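Long-range contacts in alpha-L-rhamnosidase (Streptomyces avermitilis, PDB 3W5M), which hydrolyses terminal non-reducing alpha-L-rhamnose residues of alpha-L-rhamnosides, releasing L-rhamnose from citrus flavonoids such as naringin and from gum arabic: residues Met893-Trp897 with Ala918-Val922; Gly642-Val646 with Phe851-Pro855; Lys843-Leu847 with Gln876-Trp882; Pro649-Thr654 with Gly923-Ala928. All coordinates share one frame. Numbering follows the deposited sequence.

How the contacts relate
All four contacts lie in the (alpha/alpha)6-barrel catalytic domain and illustrate how such a barrel is held together by contacts between parts distant in sequence. Contacts 1 and 2 have centres about 9 Å apart; contact 2 holds Asp643, which binds rhamnose, and contact 1 holds Glu895, the probable proton acceptor. Contact 4, its centre about 13 Å from each, continues helix 641-654 beyond contact 2 and joins it to helix 923-929, so an early helix of the domain meets a late one, 269 residues on; the segments of contacts 1 and 3 lie between them. Contact 3 is more peripheral, about 14 Å from contact 1 between centres, but its Trp882 reaches Tyr919 and Trp897, linking the outer loops to the aromatic core.

Contact 1. Residues Met893-Trp897 with Ala918-Val922; sequences MWERW and AYGSV
Two pieces of one long loop meet here: Met893-Trp897 is irregular, while 918-920 makes a 3-10 turn closed by Ser921 N to Ala918 O (3.1 Å) and Ser921 OG to Ala918 O (2.8 Å). CA atoms of Met893 and Gly920 approach to 6.1 Å, and Tyr919 (chi1 m, chi2 -44°) fills the gap. Its ring stacks face-to-face on the six-membered ring of Trp897 (chi1 m, chi2 111°), centroids 4.0 Å apart and planes at 24°. Glu895 O lies 3.4 Å from Tyr919 CE2. Met893, m at all three chi angles, curls so that CG is 3.7 Å from Gly920 N and CE 3.8 Å from Tyr919 O. A water joins the backbones, donating to Trp894 O (2.8 Å) and accepting from Tyr919 N (2.8 Å). The CA-to-CB bond of extended Glu895 (chi1 t, chi2 t) points away; its carboxylate is salt-bridged to Arg634 and accepts a hydrogen bond from Ser913 N. The stack thus backs the loop that carries the probable proton acceptor of a family 78 glycoside hydrolase.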
loop_
_atom_site.group_PDB
_atom_site.type_symbol
_atom_site.label_atom_id
_atom_site.label_comp_id
_atom_site.label_asym_id
_atom_site.label_seq_id
_atom_site.Cartn_x
_atom_site.Cartn_y
_atom_site.Cartn_z
ATOM N N MET A 893 -10.513 -6.675 -8.595
ATOM C CA MET A 893 -11.378 -5.692 -9.241
ATOM C C MET A 893 -10.537 -4.861 -10.173
ATOM O O MET A 893 -9.414 -4.450 -9.826
ATOM C CB MET A 893 -12.097 -4.778 -8.233
ATOM C CG MET A 893 -12.735 -5.534 -7.078
ATOM S SD MET A 893 -13.817 -6.885 -7.531
ATOM C CE MET A 893 -15.127 -5.847 -8.197
ATOM N N TRP A 894 -11.068 -4.592 -11.364
ATOM C CA TRP A 894 -10.332 -3.765 -12.335
ATOM C C TRP A 894 -10.569 -2.272 -12.180
ATOM O O TRP A 894 -11.636 -1.852 -11.686
ATOM C CB TRP A 894 -10.719 -4.159 -13.771
ATOM C CG TRP A 894 -10.528 -5.581 -14.123
ATOM C CD1 TRP A 894 -9.742 -6.512 -13.493
ATOM C CD2 TRP A 894 -11.096 -6.234 -15.265
ATOM N NE1 TRP A 894 -9.816 -7.720 -14.172
ATOM C CE2 TRP A 894 -10.632 -7.565 -15.264
ATOM C CE3 TRP A 894 -11.961 -5.813 -16.286
ATOM C CZ2 TRP A 894 -11.027 -8.502 -16.247
ATOM C CZ3 TRP A 894 -12.342 -6.739 -17.276
ATOM C CH2 TRP A 894 -11.863 -8.058 -17.247
ATOM N N GLU A 895 -9.610 -1.471 -12.641
ATOM C CA GLU A 895 -9.751 -0.032 -12.652
ATOM C C GLU A 895 -10.963 0.434 -13.481
ATOM O O GLU A 895 -11.588 1.433 -13.116
ATOM C CB GLU A 895 -8.504 0.640 -13.209
ATOM C CG GLU A 895 -8.448 2.157 -13.039
ATOM C CD GLU A 895 -7.094 2.747 -13.426
ATOM O OE1 GLU A 895 -6.328 2.053 -14.148
ATOM O OE2 GLU A 895 -6.797 3.907 -13.023
ATOM N N ARG A 896 -11.247 -0.261 -14.593
ATOM C CA ARG A 896 -12.303 0.167 -15.551
ATOM C C ARG A 896 -13.336 -0.926 -15.699
ATOM O O ARG A 896 -13.010 -2.104 -15.623
ATOM C CB ARG A 896 -11.698 0.429 -16.938
ATOM C CG ARG A 896 -10.749 1.609 -17.029
ATOM C CD ARG A 896 -10.000 1.561 -18.362
ATOM N NE ARG A 896 -9.016 2.619 -18.538
ATOM C CZ ARG A 896 -9.279 3.819 -19.052
ATOM N NH1 ARG A 896 -10.510 4.136 -19.434
ATOM N NH2 ARG A 896 -8.316 4.719 -19.165
ATOM N N TRP A 897 -14.585 -0.563 -15.979
ATOM C CA TRP A 897 -15.568 -1.584 -16.287
ATOM C C TRP A 897 -15.122 -2.439 -17.499
ATOM O O TRP A 897 -15.413 -3.637 -17.570
ATOM C CB TRP A 897 -16.943 -0.925 -16.526
ATOM C CG TRP A 897 -17.504 -0.253 -15.278
ATOM C CD1 TRP A 897 -17.664 1.090 -15.063
ATOM C CD2 TRP A 897 -17.961 -0.910 -14.082
ATOM N NE1 TRP A 897 -18.218 1.302 -13.804
ATOM C CE2 TRP A 897 -18.426 0.094 -13.200
ATOM C CE3 TRP A 897 -18.055 -2.253 -13.690
ATOM C CZ2 TRP A 897 -18.930 -0.204 -11.923
ATOM C CZ3 TRP A 897 -18.572 -2.556 -12.430
ATOM C CH2 TRP A 897 -19.006 -1.525 -11.564
ATOM N N ALA A 918 -11.685 0.166 -6.022
ATOM C CA ALA A 918 -12.846 1.092 -6.020
ATOM C C ALA A 918 -14.190 0.409 -6.314
ATOM O O ALA A 918 -15.172 0.599 -5.569
ATOM C CB ALA A 918 -12.619 2.264 -6.971
ATOM N N TYR A 919 -14.253 -0.385 -7.389
ATOM C CA TYR A 919 -15.508 -1.076 -7.726
ATOM C C TYR A 919 -15.843 -2.270 -6.831
ATOM O O TYR A 919 -16.940 -2.820 -6.917
ATOM C CB TYR A 919 -15.562 -1.444 -9.228
ATOM C CG TYR A 919 -15.589 -0.211 -10.122
ATOM C CD1 TYR A 919 -16.409 0.880 -9.813
ATOM C CD2 TYR A 919 -14.806 -0.131 -11.278
ATOM C CE1 TYR A 919 -16.437 2.014 -10.609
ATOM C CE2 TYR A 919 -14.831 0.996 -12.081
ATOM C CZ TYR A 919 -15.654 2.063 -11.742
ATOM O OH TYR A 919 -15.684 3.178 -12.539
ATOM N N GLY A 920 -14.900 -2.676 -5.982
ATOM C CA GLY A 920 -15.183 -3.624 -4.900
ATOM C C GLY A 920 -16.054 -3.039 -3.786
ATOM O O GLY A 920 -16.425 -3.753 -2.853
ATOM N N SER A 921 -16.400 -1.757 -3.903
ATOM C CA SER A 921 -17.309 -1.086 -2.940
ATOM C C SER A 921 -18.728 -1.651 -2.908
ATOM O O SER A 921 -19.504 -1.343 -1.997
ATOM C CB SER A 921 -17.332 0.430 -3.146
ATOM O OG SER A 921 -17.721 0.809 -4.469
ATOM N N VAL A 922 -19.054 -2.498 -3.885
ATOM C CA VAL A 922 -20.292 -3.284 -3.885
ATOM C C VAL A 922 -20.349 -4.260 -2.706
ATOM O O VAL A 922 -21.436 -4.676 -2.257
ATOM C CB VAL A 922 -20.454 -4.048 -5.235
ATOM C CG1 VAL A 922 -19.403 -5.145 -5.383
ATOM C CG2 VAL A 922 -21.841 -4.652 -5.358
HETATM O O HOH W 1 -12.084 -0.873 -9.101
#

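Contact 2. Residues Gly642-Val646 with Phe851-Pro855; sequences GDINV and FLGTP
Val646 projects its side chain onto the backbone and side chains of Phe851-Pro855 and buries more area than any other residue of the pair. With chi1 at -46° (m), its CG1 sits 3.4 Å from Phe851 O and 4.0 Å from Leu852 CD2, while its CB is 3.8 Å from Pro855 CG. Val646 belongs to a regular turn of helix 641-654, in which Val646 N bonds to Gly642 O at 3.1 Å. The opposing segment has helical phi/psi throughout and leads into helix 854-863. The CA atoms of Val646 and Pro855 come to 6.1 Å. No hydrogen bond crosses the interface, so shape and apolar contact hold it together. Leu852 (chi1 m, chi2 t) also brings CD2 to 4.1 Å from Asn645 ND2; that amide is held by Gly694 O and Tyr763, and Asn645 OD1 by Thr701. One helical turn before Val646, Asp643 (chi1 m) places OD2 3.6 Å from Phe851 CE2, near the plane of the ring at its edge. Phe851 (chi1 -84°, chi2 29°) in turn meets Trp747 and Tyr919 edge-to-face. OD1 of Asp643 hydrogen-bonds a bound Tris molecule, probably from the crystallisation liquor, and Asp643 binds rhamnose. The arrangement is thus the packing of helix 641-654 against the start of helix 854-863 in the (alpha/alpha)6 barrel, apolar around Val646 and opening at Asp643 into the rhamnose-binding pocket.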
loop_
_atom_site.group_PDB
_atom_site.type_symbol
_atom_site.label_atom_id
_atom_site.label_comp_id
_atom_site.label_asym_id
_atom_site.label_seq_id
_atom_site.Cartn_x
_atom_site.Cartn_y
_atom_site.Cartn_z
ATOM N N GLY A 642 -9.538 9.614 -3.181
ATOM C CA GLY A 642 -10.789 9.210 -3.817
ATOM C C GLY A 642 -11.086 7.734 -3.690
ATOM O O GLY A 642 -12.197 7.329 -3.302
ATOM N N ASP A 643 -10.071 6.908 -3.965
ATOM C CA ASP A 643 -10.264 5.484 -3.953
ATOM C C ASP A 643 -10.595 4.954 -2.565
ATOM O O ASP A 643 -11.418 4.064 -2.418
ATOM C CB ASP A 643 -8.986 4.813 -4.493
ATOM C CG ASP A 643 -8.662 5.265 -5.919
ATOM O OD1 ASP A 643 -8.571 6.495 -6.150
ATOM O OD2 ASP A 643 -8.530 4.394 -6.815
ATOM N N ILE A 644 -9.898 5.442 -1.547
ATOM C CA ILE A 644 -10.176 4.952 -0.200
ATOM C C ILE A 644 -11.484 5.547 0.363
ATOM O O ILE A 644 -12.218 4.864 1.095
ATOM C CB ILE A 644 -8.950 5.065 0.762
ATOM C CG1 ILE A 644 -9.193 4.264 2.056
ATOM C CG2 ILE A 644 -8.618 6.521 1.082
ATOM C CD1 ILE A 644 -9.528 2.784 1.851
ATOM N N ASN A 645 -11.801 6.778 -0.027
ATOM C CA ASN A 645 -13.112 7.376 0.268
ATOM C C ASN A 645 -14.207 6.401 -0.123
ATOM O O ASN A 645 -15.020 6.022 0.703
ATOM C CB ASN A 645 -13.311 8.699 -0.488
ATOM C CG ASN A 645 -14.770 9.141 -0.539
ATOM O OD1 ASN A 645 -15.523 8.955 0.429
ATOM N ND2 ASN A 645 -15.183 9.717 -1.676
ATOM N N VAL A 646 -14.220 5.961 -1.376
ATOM C CA VAL A 646 -15.305 5.090 -1.814
ATOM C C VAL A 646 -15.270 3.680 -1.191
ATOM O O VAL A 646 -16.317 3.084 -0.948
ATOM C CB VAL A 646 -15.445 5.071 -3.364
ATOM C CG1 VAL A 646 -15.387 6.493 -3.928
ATOM C CG2 VAL A 646 -14.379 4.228 -4.021
ATOM N N PHE A 851 -16.581 5.923 -10.253
ATOM C CA PHE A 851 -16.031 5.746 -8.898
ATOM C C PHE A 851 -16.897 6.238 -7.763
ATOM O O PHE A 851 -16.988 5.568 -6.737
ATOM C CB PHE A 851 -14.644 6.406 -8.768
ATOM C CG PHE A 851 -13.516 5.527 -9.260
ATOM C CD1 PHE A 851 -13.729 4.581 -10.267
ATOM C CD2 PHE A 851 -12.254 5.640 -8.712
ATOM C CE1 PHE A 851 -12.700 3.758 -10.723
ATOM C CE2 PHE A 851 -11.208 4.828 -9.162
ATOM C CZ PHE A 851 -11.433 3.889 -10.175
ATOM N N LEU A 852 -17.529 7.391 -7.956
ATOM C CA LEU A 852 -18.281 8.056 -6.888
ATOM C C LEU A 852 -19.728 7.574 -6.768
ATOM O O LEU A 852 -20.257 7.449 -5.656
ATOM C CB LEU A 852 -18.244 9.558 -7.089
ATOM C CG LEU A 852 -16.915 10.278 -6.946
ATOM C CD1 LEU A 852 -17.180 11.763 -7.146
ATOM C CD2 LEU A 852 -16.311 10.003 -5.574
ATOM N N GLY A 853 -20.350 7.301 -7.913
ATOM C CA GLY A 853 -21.686 6.707 -7.956
ATOM C C GLY A 853 -21.794 5.254 -7.566
ATOM O O GLY A 853 -22.751 4.873 -6.899
ATOM N N THR A 854 -20.831 4.422 -7.971
ATOM C CA THR A 854 -20.940 2.973 -7.752
ATOM C C THR A 854 -21.127 2.499 -6.297
ATOM O O THR A 854 -21.949 1.633 -6.059
ATOM C CB THR A 854 -19.790 2.199 -8.445
ATOM O OG1 THR A 854 -19.878 2.437 -9.856
ATOM C CG2 THR A 854 -19.865 0.670 -8.180
ATOM N N PRO A 855 -20.353 3.054 -5.332
ATOM C CA PRO A 855 -20.475 2.547 -3.960
ATOM C C PRO A 855 -21.844 2.810 -3.344
ATOM O O PRO A 855 -22.252 2.087 -2.441
ATOM C CB PRO A 855 -19.393 3.333 -3.200
ATOM C CG PRO A 855 -19.194 4.567 -3.968
ATOM C CD PRO A 855 -19.413 4.185 -5.409
#

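Contact 3. Residues Lys843-Leu847 with Gln876-Trp882; sequences KDWHL and QRTFPSW
This is a loop-to-loop contact near the periphery of the (alpha/alpha)6 barrel, joining the exit of helix 829-842 to the link between helices 867-875 and 883-887. Asp844 (positive phi) is the C-prime residue of the Schellman motif ending helix 829-842, and Trp845 keeps a positive phi (61°/51°) before His846 turns extended. His846 (chi1 m, chi2 82°) points at the other loop, its CA 6.3 Å from that of Pro880. Its NE2 hydrogen-bonds Thr878 OG1 at 2.7 Å, while its ND1 donates to Lys843 O at 2.9 Å, fixing the ring at both nitrogens. Gln876 (chi1 t, chi2 p) donates from NE2 to Trp845 O at 2.8 Å, NE2 lying over a face of the imidazole. Its OE1 accepts from Thr878 N at 3.3 Å. The peptide before Pro880 is cis; Pro880 CG lies 3.5 Å from Leu847 O, and a water spans Leu847 N (3.1 Å) and Pro880 O (2.6 Å). Inward, Leu847 (chi1 p, chi2 p) makes a CH-pi contact, CD2 4.0 Å from the centroid of the six-membered ring of Trp882, whose NE1 bonds Tyr919 O. Outer hydrogen bonds and the inner Leu847-Trp882 contact thus join two helix-connecting loops of the (alpha/alpha)6 barrel.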
loop_
_atom_site.group_PDB
_atom_site.type_symbol
_atom_site.label_atom_id
_atom_site.label_comp_id
_atom_site.label_asym_id
_atom_site.label_seq_id
_atom_site.Cartn_x
_atom_site.Cartn_y
_atom_site.Cartn_z
ATOM N N LYS A 843 -30.805 1.216 -20.070
ATOM C CA LYS A 843 -29.496 0.671 -20.401
ATOM C C LYS A 843 -29.528 -0.850 -20.390
ATOM O O LYS A 843 -28.484 -1.484 -20.198
ATOM C CB LYS A 843 -28.439 1.185 -19.415
ATOM C CG LYS A 843 -28.054 2.651 -19.581
ATOM C CD LYS A 843 -28.203 3.122 -21.028
ATOM C CE LYS A 843 -27.129 4.112 -21.443
ATOM N NZ LYS A 843 -26.613 4.919 -20.308
ATOM N N ASP A 844 -30.713 -1.431 -20.601
ATOM C CA ASP A 844 -30.919 -2.891 -20.575
ATOM C C ASP A 844 -30.473 -3.521 -19.236
ATOM O O ASP A 844 -29.851 -4.600 -19.195
ATOM C CB ASP A 844 -30.259 -3.568 -21.796
ATOM C CG ASP A 844 -30.649 -5.036 -21.943
ATOM O OD1 ASP A 844 -31.830 -5.378 -21.691
ATOM O OD2 ASP A 844 -29.766 -5.848 -22.310
ATOM N N TRP A 845 -30.830 -2.826 -18.153
ATOM C CA TRP A 845 -30.546 -3.233 -16.781
ATOM C C TRP A 845 -29.036 -3.329 -16.534
ATOM O O TRP A 845 -28.538 -4.363 -16.088
ATOM C CB TRP A 845 -31.255 -4.550 -16.433
ATOM C CG TRP A 845 -32.736 -4.521 -16.663
ATOM C CD1 TRP A 845 -33.421 -5.138 -17.672
ATOM C CD2 TRP A 845 -33.715 -3.832 -15.870
ATOM N NE1 TRP A 845 -34.771 -4.884 -17.553
ATOM C CE2 TRP A 845 -34.981 -4.089 -16.455
ATOM C CE3 TRP A 845 -33.648 -3.025 -14.723
ATOM C CZ2 TRP A 845 -36.174 -3.567 -15.927
ATOM C CZ3 TRP A 845 -34.835 -2.503 -14.198
ATOM C CH2 TRP A 845 -36.081 -2.777 -14.804
ATOM N N HIS A 846 -28.330 -2.271 -16.899
ATOM C CA HIS A 846 -26.899 -2.136 -16.594
ATOM C C HIS A 846 -26.662 -0.819 -15.880
ATOM O O HIS A 846 -27.313 0.186 -16.159
ATOM C CB HIS A 846 -26.009 -2.160 -17.856
ATOM C CG HIS A 846 -25.989 -3.474 -18.577
ATOM N ND1 HIS A 846 -26.974 -3.849 -19.466
ATOM C CD2 HIS A 846 -25.091 -4.489 -18.564
ATOM C CE1 HIS A 846 -26.697 -5.047 -19.950
ATOM N NE2 HIS A 846 -25.556 -5.457 -19.424
ATOM N N LEU A 847 -25.703 -0.825 -14.962
ATOM C CA LEU A 847 -25.266 0.400 -14.332
ATOM C C LEU A 847 -24.513 1.290 -15.321
ATOM O O LEU A 847 -24.059 0.829 -16.360
ATOM C CB LEU A 847 -24.375 0.075 -13.112
ATOM C CG LEU A 847 -23.056 -0.684 -13.318
ATOM C CD1 LEU A 847 -21.950 0.245 -13.829
ATOM C CD2 LEU A 847 -22.658 -1.323 -12.003
ATOM N N GLN A 876 -26.063 -9.459 -13.006
ATOM C CA GLN A 876 -25.798 -9.142 -14.408
ATOM C C GLN A 876 -24.432 -9.692 -14.849
ATOM O O GLN A 876 -23.432 -9.515 -14.143
ATOM C CB GLN A 876 -25.857 -7.629 -14.587
ATOM C CG GLN A 876 -25.632 -7.089 -15.989
ATOM C CD GLN A 876 -26.641 -7.598 -17.018
ATOM O OE1 GLN A 876 -26.490 -8.699 -17.564
ATOM N NE2 GLN A 876 -27.662 -6.785 -17.308
ATOM N N ARG A 877 -24.389 -10.370 -15.997
ATOM C CA ARG A 877 -23.132 -10.972 -16.496
ATOM C C ARG A 877 -22.568 -10.256 -17.733
ATOM O O ARG A 877 -21.385 -10.393 -18.080
ATOM C CB ARG A 877 -23.317 -12.464 -16.763
ATOM C CG ARG A 877 -23.459 -13.315 -15.501
ATOM C CD ARG A 877 -23.714 -14.775 -15.846
ATOM N NE ARG A 877 -22.678 -15.302 -16.731
ATOM C CZ ARG A 877 -22.759 -16.441 -17.405
ATOM N NH1 ARG A 877 -23.840 -17.206 -17.304
ATOM N NH2 ARG A 877 -21.758 -16.812 -18.194
ATOM N N THR A 878 -23.400 -9.481 -18.414
ATOM C CA THR A 878 -22.941 -8.821 -19.626
ATOM C C THR A 878 -22.401 -7.450 -19.277
ATOM O O THR A 878 -22.706 -6.927 -18.212
ATOM C CB THR A 878 -24.066 -8.725 -20.693
ATOM O OG1 THR A 878 -25.193 -8.058 -20.116
ATOM C CG2 THR A 878 -24.484 -10.122 -21.152
ATOM N N PHE A 879 -21.591 -6.870 -20.161
ATOM C CA PHE A 879 -20.939 -5.559 -19.903
ATOM C C PHE A 879 -21.884 -4.332 -19.950
ATOM O O PHE A 879 -22.770 -4.290 -20.805
ATOM C CB PHE A 879 -19.779 -5.342 -20.891
ATOM C CG PHE A 879 -19.252 -3.930 -20.912
ATOM C CD1 PHE A 879 -19.811 -2.969 -21.753
ATOM C CD2 PHE A 879 -18.206 -3.549 -20.073
ATOM C CE1 PHE A 879 -19.353 -1.653 -21.744
ATOM C CE2 PHE A 879 -17.752 -2.234 -20.061
ATOM C CZ PHE A 879 -18.316 -1.288 -20.896
ATOM N N PRO A 880 -21.694 -3.319 -19.050
ATOM C CA PRO A 880 -20.826 -3.271 -17.844
ATOM C C PRO A 880 -21.487 -3.892 -16.617
ATOM O O PRO A 880 -22.715 -3.790 -16.439
ATOM C CB PRO A 880 -20.607 -1.771 -17.633
ATOM C CG PRO A 880 -21.836 -1.138 -18.195
ATOM C CD PRO A 880 -22.184 -1.966 -19.398
ATOM N N SER A 881 -20.685 -4.557 -15.793
ATOM C CA SER A 881 -21.190 -5.264 -14.619
ATOM C C SER A 881 -20.011 -5.778 -13.783
ATOM O O SER A 881 -18.861 -5.625 -14.191
ATOM C CB SER A 881 -22.125 -6.410 -15.014
ATOM O OG SER A 881 -21.453 -7.460 -15.708
ATOM N N TRP A 882 -20.306 -6.327 -12.608
ATOM C CA TRP A 882 -19.322 -7.047 -11.821
ATOM C C TRP A 882 -19.104 -8.444 -12.410
ATOM O O TRP A 882 -18.012 -9.019 -12.301
ATOM C CB TRP A 882 -19.735 -7.104 -10.328
ATOM C CG TRP A 882 -19.768 -5.718 -9.695
ATOM C CD1 TRP A 882 -18.693 -4.960 -9.321
ATOM C CD2 TRP A 882 -20.932 -4.925 -9.399
ATOM N NE1 TRP A 882 -19.111 -3.745 -8.825
ATOM C CE2 TRP A 882 -20.477 -3.695 -8.865
ATOM C CE3 TRP A 882 -22.311 -5.130 -9.540
ATOM C CZ2 TRP A 882 -21.358 -2.667 -8.465
ATOM C CZ3 TRP A 882 -23.178 -4.117 -9.144
ATOM C CH2 TRP A 882 -22.698 -2.905 -8.614
HETATM O O HOH W 2 -24.616 -3.734 -14.677
#

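Contact 4. Residues Pro649-Thr654 with Gly923-Ala928; sequences PTAAYT and GEWMYA
Helix-helix packing within the (alpha/alpha)6 barrel brings helix 641-654 against helix 923-929, with segment axes 8.8 Å apart at closest approach and crossing at 54°. The closest CA pair is Thr650 and Glu924, at 4.6 Å. Gly923 lies against Thr650, its CA 3.9 Å from Thr650 CG2; a beta carbon there would clash. Aromatic contact dominates the far end: the edge of Tyr927 (chi1 m, chi2 -34°) turns to the face of Tyr653 (chi1 -85°, chi2 -83°) in a T-shaped pair, centroids 5.3 Å apart and planes at 60°. Tyr927 CB adds a CH-pi contact 3.8 Å from the Tyr653 centroid. Tyr653 OH bonds Ile933 O, and Tyr927 OH bonds His613. Ala928 CB touches Tyr653 OH at 3.7 Å. Polar links gather at Thr650 (chi1 m): Glu924 N donates weakly to its OG1 at 3.1 Å. Glu924 (chi1 p, chi2 t) runs alongside helix 641-654, so that one water donates to its OE2 at 2.7 Å and accepts from Thr650 OG1 at 2.8 Å.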
loop_
_atom_site.group_PDB
_atom_site.type_symbol
_atom_site.label_atom_id
_atom_site.label_comp_id
_atom_site.label_asym_id
_atom_site.label_seq_id
_atom_site.Cartn_x
_atom_site.Cartn_y
_atom_site.Cartn_z
ATOM N N PRO A 649 -15.861 1.835 3.726
ATOM C CA PRO A 649 -16.860 1.039 4.434
ATOM C C PRO A 649 -16.789 -0.456 4.112
ATOM O O PRO A 649 -16.975 -1.269 4.991
ATOM C CB PRO A 649 -18.179 1.653 3.962
ATOM C CG PRO A 649 -17.801 3.066 3.663
ATOM C CD PRO A 649 -16.486 2.919 2.954
ATOM N N THR A 650 -16.493 -0.808 2.861
ATOM C CA THR A 650 -16.329 -2.206 2.498
ATOM C C THR A 650 -15.064 -2.784 3.189
ATOM O O THR A 650 -15.107 -3.868 3.756
ATOM C CB THR A 650 -16.243 -2.350 0.964
ATOM O OG1 THR A 650 -17.490 -1.953 0.388
ATOM C CG2 THR A 650 -15.974 -3.802 0.554
ATOM N N ALA A 651 -13.960 -2.051 3.111
ATOM C CA ALA A 651 -12.671 -2.441 3.714
ATOM C C ALA A 651 -12.820 -2.762 5.188
ATOM O O ALA A 651 -12.215 -3.715 5.680
ATOM C CB ALA A 651 -11.651 -1.318 3.547
ATOM N N ALA A 652 -13.637 -1.969 5.890
ATOM C CA ALA A 652 -13.863 -2.179 7.328
ATOM C C ALA A 652 -14.743 -3.384 7.682
ATOM O O ALA A 652 -14.832 -3.753 8.866
ATOM C CB ALA A 652 -14.412 -0.913 7.983
ATOM N N TYR A 653 -15.414 -3.991 6.691
ATOM C CA TYR A 653 -16.012 -5.301 6.905
ATOM C C TYR A 653 -14.949 -6.398 6.771
ATOM O O TYR A 653 -14.852 -7.304 7.614
ATOM C CB TYR A 653 -17.108 -5.572 5.867
ATOM C CG TYR A 653 -18.512 -5.043 6.152
ATOM C CD1 TYR A 653 -19.401 -5.751 6.975
ATOM C CD2 TYR A 653 -18.975 -3.903 5.533
ATOM C CE1 TYR A 653 -20.709 -5.288 7.203
ATOM C CE2 TYR A 653 -20.282 -3.438 5.751
ATOM C CZ TYR A 653 -21.140 -4.142 6.580
ATOM O OH TYR A 653 -22.448 -3.678 6.779
ATOM N N THR A 654 -14.156 -6.327 5.710
ATOM C CA THR A 654 -13.400 -7.509 5.302
ATOM C C THR A 654 -12.048 -7.711 5.990
ATOM O O THR A 654 -11.619 -8.842 6.115
ATOM C CB THR A 654 -13.256 -7.585 3.793
ATOM O OG1 THR A 654 -13.069 -6.261 3.316
ATOM C CG2 THR A 654 -14.557 -8.149 3.170
ATOM N N GLY A 923 -19.171 -4.602 -2.175
ATOM C CA GLY A 923 -19.046 -5.522 -1.057
ATOM C C GLY A 923 -19.955 -5.149 0.095
ATOM O O GLY A 923 -20.632 -6.000 0.629
ATOM N N GLU A 924 -19.952 -3.882 0.488
ATOM C CA GLU A 924 -20.707 -3.472 1.678
ATOM C C GLU A 924 -22.200 -3.711 1.504
ATOM O O GLU A 924 -22.867 -4.017 2.468
ATOM C CB GLU A 924 -20.465 -2.012 2.045
ATOM C CG GLU A 924 -20.958 -0.996 1.032
ATOM C CD GLU A 924 -20.860 0.428 1.536
ATOM O OE1 GLU A 924 -21.503 0.730 2.573
ATOM O OE2 GLU A 924 -20.149 1.248 0.900
ATOM N N TRP A 925 -22.705 -3.575 0.277
ATOM C CA TRP A 925 -24.115 -3.883 0.009
ATOM C C TRP A 925 -24.412 -5.369 0.213
ATOM O O TRP A 925 -25.414 -5.739 0.818
ATOM C CB TRP A 925 -24.548 -3.402 -1.380
ATOM C CG TRP A 925 -26.034 -3.639 -1.618
ATOM C CD1 TRP A 925 -27.063 -2.742 -1.391
ATOM C CD2 TRP A 925 -26.652 -4.855 -2.093
ATOM N NE1 TRP A 925 -28.281 -3.336 -1.714
ATOM C CE2 TRP A 925 -28.055 -4.624 -2.138
ATOM C CE3 TRP A 925 -26.158 -6.110 -2.501
ATOM C CZ2 TRP A 925 -28.965 -5.603 -2.567
ATOM C CZ3 TRP A 925 -27.065 -7.085 -2.928
ATOM C CH2 TRP A 925 -28.453 -6.822 -2.958
ATOM N N MET A 926 -23.517 -6.238 -0.252
ATOM C CA MET A 926 -23.695 -7.640 -0.036
ATOM C C MET A 926 -23.678 -7.997 1.452
ATOM O O MET A 926 -24.461 -8.839 1.896
ATOM C CB MET A 926 -22.607 -8.439 -0.774
ATOM C CG MET A 926 -22.625 -8.300 -2.282
ATOM S SD MET A 926 -21.924 -9.757 -3.106
ATOM C CE MET A 926 -20.236 -9.620 -2.505
ATOM N N TYR A 927 -22.774 -7.385 2.219
ATOM C CA TYR A 927 -22.577 -7.808 3.595
ATOM C C TYR A 927 -23.769 -7.338 4.416
ATOM O O TYR A 927 -24.264 -8.089 5.247
ATOM C CB TYR A 927 -21.220 -7.305 4.163
ATOM C CG TYR A 927 -20.048 -7.657 3.266
ATOM C CD1 TYR A 927 -20.036 -8.850 2.524
ATOM C CD2 TYR A 927 -18.972 -6.792 3.124
ATOM C CE1 TYR A 927 -18.971 -9.166 1.682
ATOM C CE2 TYR A 927 -17.914 -7.097 2.265
ATOM C CZ TYR A 927 -17.913 -8.295 1.568
ATOM O OH TYR A 927 -16.845 -8.586 0.728
ATOM N N ALA A 928 -24.260 -6.138 4.099
ATOM C CA ALA A 928 -25.398 -5.533 4.808
ATOM C C ALA A 928 -26.742 -6.173 4.445
ATOM O O ALA A 928 -27.607 -6.303 5.303
ATOM C CB ALA A 928 -25.434 -4.026 4.589
HETATM O O HOH W 3 -17.515 0.854 0.362
#